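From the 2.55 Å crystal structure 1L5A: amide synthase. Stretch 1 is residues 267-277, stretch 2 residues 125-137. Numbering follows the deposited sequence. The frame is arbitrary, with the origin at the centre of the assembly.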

# COMPACT_ATOMS: atom_id res chain seq x y z
N VAL A 267 5.26 -10.64 5.36
CA VAL A 267 4.93 -11.83 6.13
C VAL A 267 6.23 -12.57 6.47
O VAL A 267 6.25 -13.45 7.32
CB VAL A 267 3.96 -12.72 5.34
CG1 VAL A 267 4.68 -13.38 4.18
CG2 VAL A 267 3.31 -13.72 6.28
N ALA A 268 7.31 -12.19 5.80
CA ALA A 268 8.61 -12.80 6.03
C ALA A 268 9.04 -12.46 7.45
O ALA A 268 9.97 -13.06 7.99
CB ALA A 268 9.64 -12.26 5.02
N ALA A 269 8.37 -11.49 8.05
CA ALA A 269 8.72 -11.11 9.41
C ALA A 269 8.33 -12.23 10.35
O ALA A 269 8.75 -12.25 11.51
CB ALA A 269 8.01 -9.84 9.81
N ASN A 270 7.54 -13.17 9.84
CA ASN A 270 7.09 -14.31 10.62
C ASN A 270 7.34 -15.60 9.87
O ASN A 270 6.59 -16.55 10.01
CB ASN A 270 5.60 -14.21 10.93
CG ASN A 270 5.23 -12.90 11.56
OD1 ASN A 270 4.70 -12.01 10.90
ND2 ASN A 270 5.54 -12.75 12.85
N VAL A 271 8.40 -15.63 9.07
CA VAL A 271 8.72 -16.82 8.30
C VAL A 271 10.22 -16.92 8.19
O VAL A 271 10.84 -16.23 7.39
CB VAL A 271 8.15 -16.77 6.88
CG1 VAL A 271 8.37 -18.10 6.20
CG2 VAL A 271 6.69 -16.43 6.90
N PRO A 272 10.83 -17.76 9.04
CA PRO A 272 12.28 -17.91 8.98
C PRO A 272 12.63 -18.42 7.58
O PRO A 272 11.95 -19.28 7.04
CB PRO A 272 12.55 -18.95 10.06
CG PRO A 272 11.49 -18.62 11.10
CD PRO A 272 10.26 -18.43 10.22
N GLY A 273 13.67 -17.84 6.98
CA GLY A 273 14.07 -18.25 5.65
C GLY A 273 15.17 -17.35 5.10
O GLY A 273 15.82 -16.62 5.85
N LEU A 274 15.37 -17.40 3.78
CA LEU A 274 16.38 -16.56 3.14
C LEU A 274 15.74 -15.36 2.46
O LEU A 274 15.01 -15.48 1.46
CB LEU A 274 17.17 -17.37 2.10
CG LEU A 274 18.09 -16.50 1.22
CD1 LEU A 274 18.97 -15.64 2.12
CD2 LEU A 274 18.94 -17.38 0.30
N MET A 275 16.00 -14.18 2.99
CA MET A 275 15.43 -12.99 2.37
C MET A 275 16.39 -11.81 2.28
O MET A 275 16.16 -10.88 1.52
CB MET A 275 14.15 -12.57 3.12
CG MET A 275 12.98 -13.52 3.00
SD MET A 275 12.87 -14.79 4.31
CE MET A 275 11.51 -15.76 3.68
N VAL A 276 17.47 -11.85 3.06
CA VAL A 276 18.42 -10.75 3.09
C VAL A 276 18.90 -10.40 1.67
O VAL A 276 19.11 -11.27 0.82
CB VAL A 276 19.61 -11.07 4.06
CG1 VAL A 276 20.49 -12.21 3.52
CG2 VAL A 276 20.42 -9.85 4.28
N ASN A 277 19.08 -9.10 1.43
CA ASN A 277 19.49 -8.62 0.11
C ASN A 277 20.60 -7.60 0.29
O ASN A 277 20.52 -6.70 1.13
CB ASN A 277 18.27 -7.99 -0.58
CG ASN A 277 18.50 -7.68 -2.05
OD1 ASN A 277 19.28 -8.34 -2.72
ND2 ASN A 277 17.78 -6.67 -2.55
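Stretch 2 125-137: HHIVLDGYGMMLF

Stretch 2 (His125 to Phe137) lies against stretch 1 as a turn-rich loop that runs into a helix starting at Gly131 and continuing past Phe137. It travels against the sequence of its partner: its early residues meet Leu274, its middle meets Gly273 and Val276, and Leu136 reaches back to Ala269. The backbones come nearest at Gly273 and Leu129 (CA to CA 4.4 Å) and at Pro272 and Gly133 (CA to CA 4.3 Å).

His125 does not touch stretch 1 but shapes the loop: its ND1 accepts from Ile127 N (2.9 Å) and its O from Val128 N (3.0 Å). The turn presents carbonyls to Leu274, whose CD2 lies 3.5 Å from His126 O and whose CB lies 4.1 Å from Ile127 O. The CA-to-CB bond of Val128 points away from stretch 1, and its backbone makes the contact: Val128 O receives a CA-H...O contact from Gly273 CA at 3.3 Å. Leu129, near-extended (phi/psi -162/137), also starts away, but its end swings back and CD1 packs on Pro272 CB at 4.1 Å.

Asp130 is the polar centre. Its CA-to-CB bond points toward stretch 1, and with chi1 near 50° (p) its carboxylate serves both stretches. OD2 accepts from Met275 N (2.8 Å, nearly straight at 171°) and from Val276 N (3.0 Å), two successive amides converging on one oxygen. OD1 accepts from Gly133 N (2.8 Å), capping the helix from the N-cap position. The backbone adds a weak hydrogen bond, Asp130 N to Gly273 O (3.3 Å). Beside these polar links, Asp130 CB rests 3.7 Å from Val276 CG1.

Gly131 opens the helix without touching stretch 1. One residue on, Tyr132 departs sideways, yet its ring end comes nearer; a water bridges its OH (3.0 Å from the water O) to Ala269 O, to which the water donates (2.6 Å from water O to Ala269 O). At Gly133 the lack of a side chain permits close approach: a CB here would point toward stretch 1, tight against Gly273 O, and would also clash with Leu129 CD1. Met134 points away and Met135 is out of reach. Leu136, one helical turn after Gly133, points toward stretch 1 again. Its CB packs on Pro272 CG at 4.1 Å, while both methyls, CD1 and CD2 of Leu136, lie 3.9 Å from Ala269 O, and CD1 is also 4.2 Å from Ala268 O. Phe137 turns its ring away, and its N donates to Gly133 O (2.8 Å) as the helix continues.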

# COMPACT_ATOMS: atom_id res chain seq x y z
N HIS A 125 21.92 -24.43 6.07
CA HIS A 125 22.67 -23.91 4.94
C HIS A 125 22.09 -22.52 4.65
O HIS A 125 20.88 -22.29 4.78
CB HIS A 125 22.50 -24.82 3.73
CG HIS A 125 23.36 -24.44 2.58
ND1 HIS A 125 23.09 -23.36 1.77
CD2 HIS A 125 24.51 -24.99 2.11
CE1 HIS A 125 24.04 -23.26 0.85
NE2 HIS A 125 24.91 -24.24 1.04
N HIS A 126 22.94 -21.58 4.26
CA HIS A 126 22.48 -20.24 3.96
C HIS A 126 21.33 -20.18 2.94
O HIS A 126 20.65 -19.16 2.84
CB HIS A 126 23.65 -19.42 3.44
CG HIS A 126 23.92 -18.19 4.23
ND1 HIS A 126 23.19 -17.04 4.08
CD2 HIS A 126 24.83 -17.95 5.21
CE1 HIS A 126 23.63 -16.13 4.93
NE2 HIS A 126 24.62 -16.66 5.63
N ILE A 127 21.13 -21.26 2.20
CA ILE A 127 20.10 -21.29 1.18
C ILE A 127 18.67 -21.40 1.73
O ILE A 127 17.70 -21.24 0.98
CB ILE A 127 20.38 -22.44 0.17
CG1 ILE A 127 19.62 -22.19 -1.13
CG2 ILE A 127 19.93 -23.78 0.73
CD1 ILE A 127 20.09 -23.09 -2.22
N VAL A 128 18.53 -21.69 3.03
CA VAL A 128 17.19 -21.75 3.64
C VAL A 128 17.12 -20.89 4.91
O VAL A 128 16.08 -20.86 5.58
CB VAL A 128 16.75 -23.19 4.03
CG1 VAL A 128 16.63 -24.06 2.77
CG2 VAL A 128 17.71 -23.76 5.04
N LEU A 129 18.19 -20.17 5.22
CA LEU A 129 18.22 -19.34 6.40
C LEU A 129 19.31 -18.27 6.38
O LEU A 129 20.45 -18.54 5.98
CB LEU A 129 18.43 -20.23 7.64
CG LEU A 129 18.03 -19.59 8.98
CD1 LEU A 129 16.49 -19.55 9.07
CD2 LEU A 129 18.62 -20.41 10.16
N ASP A 130 18.97 -17.05 6.81
CA ASP A 130 19.93 -15.96 6.91
C ASP A 130 20.05 -15.58 8.38
O ASP A 130 19.53 -16.28 9.25
CB ASP A 130 19.52 -14.73 6.08
CG ASP A 130 18.07 -14.28 6.33
OD1 ASP A 130 17.61 -14.33 7.50
OD2 ASP A 130 17.41 -13.85 5.35
N GLY A 131 20.71 -14.47 8.68
CA GLY A 131 20.88 -14.10 10.07
C GLY A 131 19.59 -13.85 10.80
O GLY A 131 19.36 -14.38 11.89
N TYR A 132 18.74 -13.04 10.20
CA TYR A 132 17.47 -12.67 10.80
C TYR A 132 16.64 -13.95 11.04
O TYR A 132 15.98 -14.10 12.08
CB TYR A 132 16.74 -11.66 9.90
CG TYR A 132 15.61 -10.91 10.57
CD1 TYR A 132 15.83 -9.64 11.14
CD2 TYR A 132 14.33 -11.45 10.65
CE1 TYR A 132 14.78 -8.93 11.77
CE2 TYR A 132 13.29 -10.76 11.27
CZ TYR A 132 13.51 -9.50 11.83
OH TYR A 132 12.48 -8.82 12.44
N GLY A 133 16.67 -14.87 10.08
CA GLY A 133 15.94 -16.12 10.26
C GLY A 133 16.43 -16.86 11.51
O GLY A 133 15.64 -17.39 12.31
N MET A 134 17.75 -16.88 11.68
CA MET A 134 18.37 -17.54 12.80
C MET A 134 17.87 -16.96 14.12
O MET A 134 17.45 -17.71 15.02
CB MET A 134 19.89 -17.40 12.72
CG MET A 134 20.65 -18.29 13.70
SD MET A 134 20.39 -20.10 13.46
CE MET A 134 19.59 -20.43 14.78
N MET A 135 17.89 -15.64 14.25
CA MET A 135 17.42 -15.08 15.50
C MET A 135 15.93 -15.34 15.68
O MET A 135 15.49 -15.58 16.81
CB MET A 135 17.78 -13.59 15.63
CG MET A 135 16.82 -12.59 15.09
SD MET A 135 15.39 -12.30 16.15
CE MET A 135 14.38 -11.53 14.86
N LEU A 136 15.15 -15.33 14.59
CA LEU A 136 13.73 -15.63 14.70
C LEU A 136 13.60 -17.03 15.29
O LEU A 136 12.78 -17.27 16.17
CB LEU A 136 13.02 -15.60 13.35
CG LEU A 136 12.63 -14.24 12.75
CD1 LEU A 136 11.98 -14.46 11.40
CD2 LEU A 136 11.67 -13.50 13.69
N PHE A 137 14.42 -17.96 14.80
CA PHE A 137 14.40 -19.33 15.31
C PHE A 137 14.75 -19.35 16.80
O PHE A 137 14.20 -20.13 17.57
CB PHE A 137 15.42 -20.18 14.54
CG PHE A 137 15.84 -21.43 15.27
CD1 PHE A 137 15.10 -22.61 15.16
CD2 PHE A 137 17.00 -21.44 16.06
CE1 PHE A 137 15.50 -23.78 15.83
CE2 PHE A 137 17.42 -22.62 16.73
CZ PHE A 137 16.67 -23.79 16.62
O HOH W 1 9.97 -10.35 12.89